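Local coordinates for Alr1010 protein (Nostoc, PDB 3URG), which probably binds calcium ions in this cyanobacterium, at residues W52-L60 against D128-W139; K81-A89 against M98-G106. One frame throughout, in Å; residues are numbered along the deposited sequence.

Contact 1. Residues W52-L60 against D128-W139. With NA (sodium ion), chain C.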
loop_
_atom_site.group_PDB
_atom_site.type_symbol
_atom_site.label_atom_id
_atom_site.label_comp_id
_atom_site.label_asym_id
_atom_site.label_seq_id
_atom_site.Cartn_x
_atom_site.Cartn_y
_atom_site.Cartn_z
ATOM N N TRP A 52 5.229 7.543 4.805
ATOM C CA TRP A 52 4.782 6.256 4.276
ATOM C C TRP A 52 4.954 6.189 2.757
ATOM O O TRP A 52 5.295 5.145 2.208
ATOM C CB TRP A 52 3.318 6.004 4.645
ATOM C CG TRP A 52 3.158 5.262 5.926
ATOM C CD1 TRP A 52 2.853 5.784 7.155
ATOM C CD2 TRP A 52 3.310 3.853 6.113
ATOM N NE1 TRP A 52 2.791 4.772 8.089
ATOM C CE2 TRP A 52 3.076 3.581 7.473
ATOM C CE3 TRP A 52 3.619 2.797 5.262
ATOM C CZ2 TRP A 52 3.145 2.293 7.996
ATOM C CZ3 TRP A 52 3.692 1.523 5.786
ATOM C CH2 TRP A 52 3.449 1.280 7.131
ATOM N N TYR A 53 4.695 7.304 2.075
ATOM C CA TYR A 53 4.771 7.331 0.617
ATOM C C TYR A 53 6.196 7.022 0.156
ATOM O O TYR A 53 6.412 6.154 -0.695
ATOM C CB TYR A 53 4.315 8.695 0.062
ATOM C CG TYR A 53 4.262 8.752 -1.455
ATOM C CD1 TYR A 53 3.103 8.396 -2.143
ATOM C CD2 TYR A 53 5.366 9.153 -2.197
ATOM C CE1 TYR A 53 3.041 8.446 -3.533
ATOM C CE2 TYR A 53 5.314 9.198 -3.601
ATOM C CZ TYR A 53 4.150 8.847 -4.251
ATOM O OH TYR A 53 4.093 8.898 -5.624
ATOM N N TYR A 54 7.162 7.747 0.711
ATOM C CA TYR A 54 8.575 7.520 0.399
ATOM C C TYR A 54 9.059 6.144 0.834
ATOM O O TYR A 54 9.854 5.510 0.139
ATOM C CB TYR A 54 9.468 8.599 1.038
ATOM C CG TYR A 54 9.343 9.967 0.373
ATOM C CD1 TYR A 54 9.070 10.075 -0.983
ATOM C CD2 TYR A 54 9.518 11.147 1.103
ATOM C CE1 TYR A 54 8.957 11.312 -1.601
ATOM C CE2 TYR A 54 9.412 12.394 0.491
ATOM C CZ TYR A 54 9.134 12.468 -0.860
ATOM O OH TYR A 54 9.026 13.697 -1.480
ATOM N N TYR A 55 8.606 5.676 1.989
ATOM C CA TYR A 55 9.034 4.352 2.425
ATOM C C TYR A 55 8.592 3.288 1.408
ATOM O O TYR A 55 9.395 2.477 0.954
ATOM C CB TYR A 55 8.538 4.024 3.839
ATOM C CG TYR A 55 8.737 2.567 4.243
ATOM C CD1 TYR A 55 9.981 2.090 4.663
ATOM C CD2 TYR A 55 7.673 1.677 4.213
ATOM C CE1 TYR A 55 10.151 0.756 5.042
ATOM C CE2 TYR A 55 7.834 0.350 4.589
ATOM C CZ TYR A 55 9.064 -0.104 5.000
ATOM O OH TYR A 55 9.182 -1.433 5.364
ATOM N N LEU A 56 7.332 3.309 1.036
ATOM C CA LEU A 56 6.793 2.337 0.126
ATOM C C LEU A 56 7.430 2.431 -1.251
ATOM O O LEU A 56 7.798 1.448 -1.840
ATOM C CB LEU A 56 5.291 2.489 0.041
ATOM C CG LEU A 56 4.484 2.041 1.240
ATOM C CD1 LEU A 56 3.090 2.403 1.126
ATOM C CD2 LEU A 56 4.622 0.617 1.510
ATOM N N ASP A 57 7.612 3.645 -1.707
ATOM C CA ASP A 57 8.275 3.889 -2.975
ATOM C C ASP A 57 9.691 3.357 -2.950
ATOM O O ASP A 57 10.189 2.897 -3.958
ATOM C CB ASP A 57 8.327 5.372 -3.311
ATOM C CG ASP A 57 8.604 5.621 -4.788
ATOM O OD1 ASP A 57 9.082 6.725 -5.130
ATOM O OD2 ASP A 57 8.340 4.714 -5.608
ATOM N N ASP A 58 10.350 3.455 -1.804
ATOM C CA ASP A 58 11.719 2.978 -1.673
ATOM C C ASP A 58 11.836 1.468 -1.508
ATOM O O ASP A 58 12.806 0.870 -1.959
ATOM C CB ASP A 58 12.374 3.641 -0.471
ATOM C CG ASP A 58 13.513 4.536 -0.866
ATOM O OD1 ASP A 58 14.608 3.999 -1.152
ATOM O OD2 ASP A 58 13.305 5.769 -0.901
ATOM N N THR A 59 10.852 0.863 -0.852
ATOM C CA THR A 59 10.974 -0.509 -0.375
ATOM C C THR A 59 10.286 -1.547 -1.280
ATOM O O THR A 59 10.760 -2.670 -1.410
ATOM C CB THR A 59 10.436 -0.616 1.054
ATOM O OG1 THR A 59 10.974 0.465 1.838
ATOM C CG2 THR A 59 10.811 -1.965 1.701
ATOM N N LEU A 60 9.166 -1.176 -1.893
ATOM C CA LEU A 60 8.498 -2.065 -2.844
ATOM C C LEU A 60 9.395 -2.191 -4.068
ATOM O O LEU A 60 9.902 -1.207 -4.544
ATOM C CB LEU A 60 7.142 -1.488 -3.250
ATOM C CG LEU A 60 6.123 -1.289 -2.128
ATOM C CD1 LEU A 60 4.851 -0.599 -2.651
ATOM C CD2 LEU A 60 5.788 -2.627 -1.469
ATOM N N ASP A 128 11.470 -8.238 0.799
ATOM C CA ASP A 128 11.338 -6.843 1.223
ATOM C C ASP A 128 10.032 -6.220 0.738
ATOM O O ASP A 128 9.438 -5.385 1.422
ATOM C CB ASP A 128 12.540 -6.027 0.754
ATOM C CG ASP A 128 13.836 -6.458 1.436
ATOM O OD1 ASP A 128 13.755 -7.012 2.560
ATOM O OD2 ASP A 128 14.923 -6.254 0.850
ATOM N N THR A 129 9.582 -6.622 -0.446
ATOM C CA THR A 129 8.341 -6.068 -0.995
ATOM C C THR A 129 7.186 -6.579 -0.152
ATOM O O THR A 129 6.314 -5.811 0.283
ATOM C CB THR A 129 8.137 -6.501 -2.478
ATOM O OG1 THR A 129 9.145 -5.900 -3.293
ATOM C CG2 THR A 129 6.776 -6.077 -2.999
ATOM N N GLN A 130 7.186 -7.892 0.071
ATOM C CA GLN A 130 6.170 -8.516 0.906
ATOM C C GLN A 130 6.116 -7.867 2.296
ATOM O O GLN A 130 5.040 -7.592 2.827
ATOM C CB GLN A 130 6.467 -10.007 1.028
ATOM C CG GLN A 130 5.785 -10.703 2.183
ATOM C CD GLN A 130 6.541 -11.949 2.621
ATOM O OE1 GLN A 130 6.286 -13.050 2.127
ATOM N NE2 GLN A 130 7.485 -11.779 3.549
ATOM N N GLU A 131 7.283 -7.640 2.895
ATOM C CA GLU A 131 7.337 -7.015 4.214
ATOM C C GLU A 131 6.698 -5.620 4.238
ATOM O O GLU A 131 5.896 -5.306 5.128
ATOM C CB GLU A 131 8.784 -6.945 4.699
ATOM C CG GLU A 131 8.939 -6.355 6.092
ATOM C CD GLU A 131 10.379 -6.381 6.543
ATOM O OE1 GLU A 131 11.080 -5.369 6.343
ATOM O OE2 GLU A 131 10.809 -7.423 7.085
ATOM N N ALA A 132 7.051 -4.786 3.261
ATOM C CA ALA A 132 6.524 -3.419 3.199
ATOM C C ALA A 132 5.012 -3.423 3.007
ATOM O O ALA A 132 4.294 -2.644 3.613
ATOM C CB ALA A 132 7.197 -2.628 2.088
ATOM N N ILE A 133 4.517 -4.303 2.153
ATOM C CA ILE A 133 3.069 -4.415 2.013
ATOM C C ILE A 133 2.403 -4.841 3.325
ATOM O O ILE A 133 1.385 -4.268 3.723
ATOM C CB ILE A 133 2.681 -5.391 0.888
ATOM C CG1 ILE A 133 3.094 -4.811 -0.470
ATOM C CG2 ILE A 133 1.175 -5.622 0.900
ATOM C CD1 ILE A 133 2.848 -5.781 -1.644
ATOM N N ALA A 134 2.976 -5.852 3.985
ATOM C CA ALA A 134 2.486 -6.307 5.287
ATOM C C ALA A 134 2.519 -5.205 6.358
ATOM O O ALA A 134 1.647 -5.150 7.229
ATOM C CB ALA A 134 3.285 -7.514 5.755
ATOM N N ASP A 135 3.530 -4.343 6.305
ATOM C CA ASP A 135 3.638 -3.248 7.276
ATOM C C ASP A 135 2.469 -2.290 7.074
ATOM O O ASP A 135 1.869 -1.781 8.036
ATOM C CB ASP A 135 4.949 -2.480 7.091
ATOM C CG ASP A 135 6.158 -3.191 7.693
ATOM O OD1 ASP A 135 7.287 -2.808 7.322
ATOM O OD2 ASP A 135 6.000 -4.117 8.524
ATOM N N TRP A 136 2.158 -2.024 5.812
ATOM C CA TRP A 136 1.075 -1.092 5.494
ATOM C C TRP A 136 -0.268 -1.699 5.906
ATOM O O TRP A 136 -1.087 -1.043 6.540
ATOM C CB TRP A 136 1.089 -0.743 3.993
ATOM C CG TRP A 136 -0.097 0.082 3.549
ATOM C CD1 TRP A 136 -1.022 -0.258 2.608
ATOM C CD2 TRP A 136 -0.483 1.375 4.042
ATOM N NE1 TRP A 136 -1.953 0.740 2.474
ATOM C CE2 TRP A 136 -1.649 1.755 3.345
ATOM C CE3 TRP A 136 0.043 2.244 5.005
ATOM C CZ2 TRP A 136 -2.300 2.969 3.574
ATOM C CZ3 TRP A 136 -0.610 3.466 5.228
ATOM C CH2 TRP A 136 -1.768 3.806 4.522
ATOM N N LEU A 137 -0.491 -2.962 5.542
ATOM C CA LEU A 137 -1.691 -3.674 5.980
ATOM C C LEU A 137 -1.818 -3.697 7.511
ATOM O O LEU A 137 -2.915 -3.560 8.063
ATOM C CB LEU A 137 -1.696 -5.100 5.417
ATOM C CG LEU A 137 -1.806 -5.143 3.890
ATOM C CD1 LEU A 137 -1.744 -6.577 3.349
ATOM C CD2 LEU A 137 -3.092 -4.454 3.459
ATOM N N TYR A 138 -0.689 -3.858 8.195
ATOM C CA TYR A 138 -0.685 -3.836 9.652
ATOM C C TYR A 138 -1.103 -2.470 10.208
ATOM O O TYR A 138 -1.925 -2.385 11.116
ATOM C CB TYR A 138 0.702 -4.227 10.182
ATOM C CG TYR A 138 0.878 -3.964 11.666
ATOM C CD1 TYR A 138 1.540 -2.829 12.115
ATOM C CD2 TYR A 138 0.405 -4.869 12.617
ATOM C CE1 TYR A 138 1.701 -2.578 13.482
ATOM C CE2 TYR A 138 0.572 -4.631 13.980
ATOM C CZ TYR A 138 1.215 -3.483 14.404
ATOM O OH TYR A 138 1.381 -3.247 15.761
ATOM N N TRP A 139 -0.515 -1.408 9.668
ATOM C CA TRP A 139 -0.861 -0.045 10.059
ATOM C C TRP A 139 -2.380 0.186 9.984
ATOM O O TRP A 139 -2.985 0.741 10.909
ATOM C CB TRP A 139 -0.087 0.932 9.156
ATOM C CG TRP A 139 -0.470 2.392 9.222
ATOM C CD1 TRP A 139 -1.456 3.008 8.513
ATOM C CD2 TRP A 139 0.182 3.421 9.980
ATOM N NE1 TRP A 139 -1.479 4.354 8.806
ATOM C CE2 TRP A 139 -0.478 4.630 9.696
ATOM C CE3 TRP A 139 1.254 3.434 10.884
ATOM C CZ2 TRP A 139 -0.112 5.836 10.291
ATOM C CZ3 TRP A 139 1.617 4.632 11.463
ATOM C CH2 TRP A 139 0.938 5.813 11.166
HETATM NA NA NA C . 10.835 0.995 -5.500
HETATM O O HOH W 1 10.628 3.391 -7.033
HETATM O O HOH W 2 13.472 0.914 -4.723
HETATM O O HOH W 3 11.556 -0.233 -7.856
#

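Contact 2. Residues K81-A89 against M98-G106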
loop_
_atom_site.group_PDB
_atom_site.type_symbol
_atom_site.label_atom_id
_atom_site.label_comp_id
_atom_site.label_asym_id
_atom_site.label_seq_id
_atom_site.Cartn_x
_atom_site.Cartn_y
_atom_site.Cartn_z
ATOM N N LYS A 81 -8.577 -8.522 -10.902
ATOM C CA LYS A 81 -7.726 -8.354 -12.076
ATOM C C LYS A 81 -6.281 -8.759 -11.773
ATOM O O LYS A 81 -5.783 -8.526 -10.671
ATOM C CB LYS A 81 -7.735 -6.893 -12.547
ATOM C CG LYS A 81 -8.801 -6.515 -13.576
ATOM C CD LYS A 81 -8.520 -5.124 -14.144
ATOM C CE LYS A 81 -8.897 -5.024 -15.628
ATOM N NZ LYS A 81 -8.226 -6.082 -16.462
ATOM N N THR A 82 -5.607 -9.339 -12.760
ATOM C CA THR A 82 -4.191 -9.679 -12.619
ATOM C C THR A 82 -3.357 -8.646 -13.349
ATOM O O THR A 82 -3.447 -8.504 -14.567
ATOM C CB THR A 82 -3.875 -11.097 -13.138
ATOM O OG1 THR A 82 -4.449 -12.060 -12.247
ATOM C CG2 THR A 82 -2.362 -11.314 -13.190
ATOM N N VAL A 83 -2.540 -7.913 -12.604
ATOM C CA VAL A 83 -1.930 -6.717 -13.164
ATOM C C VAL A 83 -0.466 -6.637 -12.823
ATOM O O VAL A 83 0.002 -7.339 -11.935
ATOM C CB VAL A 83 -2.619 -5.444 -12.636
ATOM C CG1 VAL A 83 -4.110 -5.478 -12.960
ATOM C CG2 VAL A 83 -2.413 -5.299 -11.121
ATOM N N GLU A 84 0.255 -5.779 -13.535
ATOM C CA GLU A 84 1.591 -5.400 -13.102
ATOM C C GLU A 84 1.462 -4.149 -12.259
ATOM O O GLU A 84 0.821 -3.180 -12.664
ATOM C CB GLU A 84 2.499 -5.100 -14.292
ATOM C CG GLU A 84 3.043 -6.323 -14.999
ATOM C CD GLU A 84 4.031 -5.959 -16.098
ATOM O OE1 GLU A 84 4.906 -5.099 -15.863
ATOM O OE2 GLU A 84 3.928 -6.533 -17.197
ATOM N N VAL A 85 2.056 -4.172 -11.073
ATOM C CA VAL A 85 2.096 -2.989 -10.242
ATOM C C VAL A 85 3.348 -2.203 -10.630
ATOM O O VAL A 85 4.470 -2.677 -10.437
ATOM C CB VAL A 85 2.139 -3.364 -8.767
ATOM C CG1 VAL A 85 2.040 -2.121 -7.911
ATOM C CG2 VAL A 85 1.020 -4.352 -8.446
ATOM N N LEU A 86 3.139 -1.011 -11.182
ATOM C CA LEU A 86 4.201 -0.246 -11.844
ATOM C C LEU A 86 4.966 0.701 -10.922
ATOM O O LEU A 86 6.127 1.022 -11.173
ATOM C CB LEU A 86 3.609 0.562 -12.999
ATOM C CG LEU A 86 3.413 -0.120 -14.364
ATOM C CD1 LEU A 86 3.449 -1.644 -14.289
ATOM C CD2 LEU A 86 2.140 0.374 -15.015
ATOM N N GLY A 87 4.312 1.170 -9.869
ATOM C CA GLY A 87 4.936 2.126 -8.969
ATOM C C GLY A 87 3.880 2.801 -8.118
ATOM O O GLY A 87 2.699 2.460 -8.217
ATOM N N MET A 88 4.297 3.737 -7.268
ATOM C CA MET A 88 3.352 4.520 -6.496
ATOM C C MET A 88 2.580 5.389 -7.468
ATOM O O MET A 88 3.127 5.834 -8.476
ATOM C CB MET A 88 4.070 5.408 -5.477
ATOM C CG MET A 88 4.961 4.640 -4.504
ATOM S SD MET A 88 4.050 3.351 -3.626
ATOM C CE MET A 88 2.987 4.299 -2.537
ATOM N N ALA A 89 1.341 5.658 -7.175
ATOM C CA ALA A 89 0.595 6.580 -7.962
ATOM C C ALA A 89 1.150 7.938 -7.680
ATOM O O ALA A 89 1.641 8.186 -6.628
ATOM C CB ALA A 89 -0.808 6.519 -7.600
ATOM N N MET A 98 -2.695 5.081 0.500
ATOM C CA MET A 98 -1.548 4.780 -0.352
ATOM C C MET A 98 -2.010 4.111 -1.647
ATOM O O MET A 98 -2.539 3.002 -1.611
ATOM C CB MET A 98 -0.553 3.873 0.389
ATOM C CG MET A 98 0.088 4.569 1.619
ATOM S SD MET A 98 1.273 5.836 1.080
ATOM C CE MET A 98 0.470 7.372 1.520
ATOM N N TYR A 99 -1.807 4.788 -2.778
ATOM C CA TYR A 99 -2.240 4.278 -4.076
ATOM C C TYR A 99 -1.040 3.887 -4.915
ATOM O O TYR A 99 0.018 4.506 -4.828
ATOM C CB TYR A 99 -3.070 5.324 -4.842
ATOM C CG TYR A 99 -4.407 5.629 -4.208
ATOM C CD1 TYR A 99 -5.546 4.918 -4.561
ATOM C CD2 TYR A 99 -4.529 6.631 -3.256
ATOM C CE1 TYR A 99 -6.772 5.189 -3.975
ATOM C CE2 TYR A 99 -5.748 6.913 -2.664
ATOM C CZ TYR A 99 -6.867 6.186 -3.027
ATOM O OH TYR A 99 -8.080 6.466 -2.444
ATOM N N VAL A 100 -1.208 2.845 -5.718
ATOM C CA VAL A 100 -0.189 2.464 -6.664
ATOM C C VAL A 100 -0.792 2.476 -8.054
ATOM O O VAL A 100 -2.008 2.378 -8.230
ATOM C CB VAL A 100 0.365 1.068 -6.375
ATOM C CG1 VAL A 100 1.196 1.070 -5.062
ATOM C CG2 VAL A 100 -0.770 0.051 -6.315
ATOM N N GLU A 101 0.065 2.601 -9.050
ATOM C CA GLU A 101 -0.387 2.476 -10.415
ATOM C C GLU A 101 -0.204 1.052 -10.902
ATOM O O GLU A 101 0.854 0.461 -10.694
ATOM C CB GLU A 101 0.405 3.394 -11.313
ATOM C CG GLU A 101 0.496 2.842 -12.701
ATOM C CD GLU A 101 1.157 3.805 -13.617
ATOM O OE1 GLU A 101 1.254 3.519 -14.831
ATOM O OE2 GLU A 101 1.583 4.857 -13.102
ATOM N N VAL A 102 -1.229 0.516 -11.570
ATOM C CA VAL A 102 -1.218 -0.867 -12.059
ATOM C C VAL A 102 -1.635 -0.915 -13.523
ATOM O O VAL A 102 -2.385 -0.054 -13.982
ATOM C CB VAL A 102 -2.158 -1.780 -11.232
ATOM C CG1 VAL A 102 -1.882 -1.592 -9.716
ATOM C CG2 VAL A 102 -3.623 -1.491 -11.530
ATOM N N ALA A 103 -1.141 -1.907 -14.261
ATOM C CA ALA A 103 -1.467 -2.014 -15.683
ATOM C C ALA A 103 -1.912 -3.419 -16.025
ATOM O O ALA A 103 -1.314 -4.389 -15.568
ATOM C CB ALA A 103 -0.267 -1.621 -16.547
ATOM N N ASP A 104 -2.966 -3.550 -16.821
ATOM C CA ASP A 104 -3.193 -4.855 -17.432
ATOM C C ASP A 104 -2.673 -4.803 -18.858
ATOM O O ASP A 104 -3.020 -3.920 -19.641
ATOM C CB ASP A 104 -4.634 -5.384 -17.299
ATOM C CG ASP A 104 -5.655 -4.507 -17.968
ATOM O OD1 ASP A 104 -5.521 -3.271 -17.898
ATOM O OD2 ASP A 104 -6.614 -5.061 -18.549
ATOM N N ILE A 105 -1.787 -5.734 -19.158
ATOM C CA ILE A 105 -1.024 -5.708 -20.389
ATOM C C ILE A 105 -1.654 -6.612 -21.448
ATOM O O ILE A 105 -1.103 -6.806 -22.531
ATOM C CB ILE A 105 0.408 -6.141 -20.097
ATOM C CG1 ILE A 105 0.403 -7.550 -19.507
ATOM C CG2 ILE A 105 1.047 -5.178 -19.113
ATOM C CD1 ILE A 105 1.769 -8.109 -19.275
ATOM N N GLY A 106 -2.825 -7.159 -21.139
ATOM C CA GLY A 106 -3.504 -8.026 -22.086
ATOM C C GLY A 106 -3.778 -7.381 -23.435
ATOM O O GLY A 106 -3.649 -8.034 -24.471
#

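Contact 1. Residues W52-L60 against D128-W139
Trp52 meets two tryptophans of helix 127-141, and the three rings form an aromatic cluster. Trp136 turns the edge of its six-membered ring to a face of the Trp52 indole, with ring centroids 5.1 Å apart and planes at 62°. Trp52 in turn points its own edge at Trp139. Its NE1 lies over the face of the Trp139 ring, 3.5 Å from CE3 of Trp139. Both are T-shaped pairs, so Trp52 gives a face to one neighbour and an edge to the other. The chi1 of Trp139 (170°) sets its CG anti to the backbone N and turns a ring face toward NE1 of Trp52.

The two helices run nearly antiparallel, at 157°, with axes 9.7 Å apart. Ala132 points its CB at helix 45-59. This CB is touched by Thr59 CG2 at 3.7 Å and by Leu60 CD2 at 3.8 Å, while Tyr55 CE2 comes up obliquely. Leu60 CD2 also reaches Ile133 CG1 at 3.6 Å, the two side chains crossing at about a right angle. Phe64 of strand 64-72 packs on Ile133 from the sheet.

Polar groups are built into the contact as well. Tyr55 OH is 3.1 Å from Asp135 OD1, and the Asp135 carboxylate makes salt bridges with Arg33 and Arg30 of helix 28-39. Thr59 OG1 donates to Tyr55 O from above the carbonyl plane, and the same oxygen accepts Thr59 N. Where helix 45-59 ends, a sodium ion is bound by Asp57 O, Leu60 O at 2.6 Å and three waters.

Contact 2. Residues K81-A89 against M98-G106
Lys81 reaches Asp104 with its ammonium group: NZ lies 2.8 Å from OD2 of Asp104, a salt bridge whose hydrogen bond is weak. The lysine chain bends at chi3 and chi4 to bring NZ there. Val83 follows, its CG2 packed against Val102 CB at 3.5 Å. Glu84 pairs with Ala103 as an antiparallel hydrogen-bonded pair, with Glu84 N to Ala103 O at 2.9 Å and a return bond from Ala103 N to Glu84 O. Val102 CA also makes a CA-H...O contact with Glu84 O. Val85 faces Val102 in a non-hydrogen-bonded pair, and its CG1, anti to the backbone N (chi1 -174°), meets Val100 CG2. Between Val85 and Gly87 the register slips by one residue, a beta bulge. Leu86 N bonds to Glu101 O. The Leu86 side chain crosses that of Glu101 at a slant, CD2 being 3.3 Å from OE1 of Glu101, and the same methyl presses tightly on Ala103 CB. Glu101 runs its CG and CD alongside Leu86; an alanine here would probably leave one flank of the Leu86 side chain without its cover. Past the bulge, Gly87 O accepts Glu101 N, and the chain turns a corner. Met88 SD touches Val100 CG1 at 3.9 Å. Ala89 N donates to Tyr99 O in a nearly straight bond (175°), from above the carbonyl plane. Strand 77-86 is bonded on its other side to strand 64-72, and strand 99-104 to strand 111-116, within an antiparallel sheet. Met88 and Met98 both pack on Leu56 of helix 45-59.

Overall arrangement
Contact 2 is nested along the chain inside the loop closed by contact 1, and their centres lie 15 Å apart. They touch where the ends of segments 81-89 and 98-106 reach the two helices. Tyr53 OH probably hydrogen-bonds to Ala89 O, at 2.7 Å. Trp136 CZ2 packs on Met98 CG at 3.5 Å, and Asp57 OD2 lies 3.6 Å from Met88 CG. Tyr53 also belongs to the pocket of bound 5-mercapto-2-nitro-benzoic acid, with Glu46, Met50, Asp91 and Cys94. The side chain of Met98 is about 6 Å from this ligand and that of Trp52 about 8 Å, nearest atoms. The sodium ion of contact 1 is about 7 Å from CA of Gly87 of contact 2.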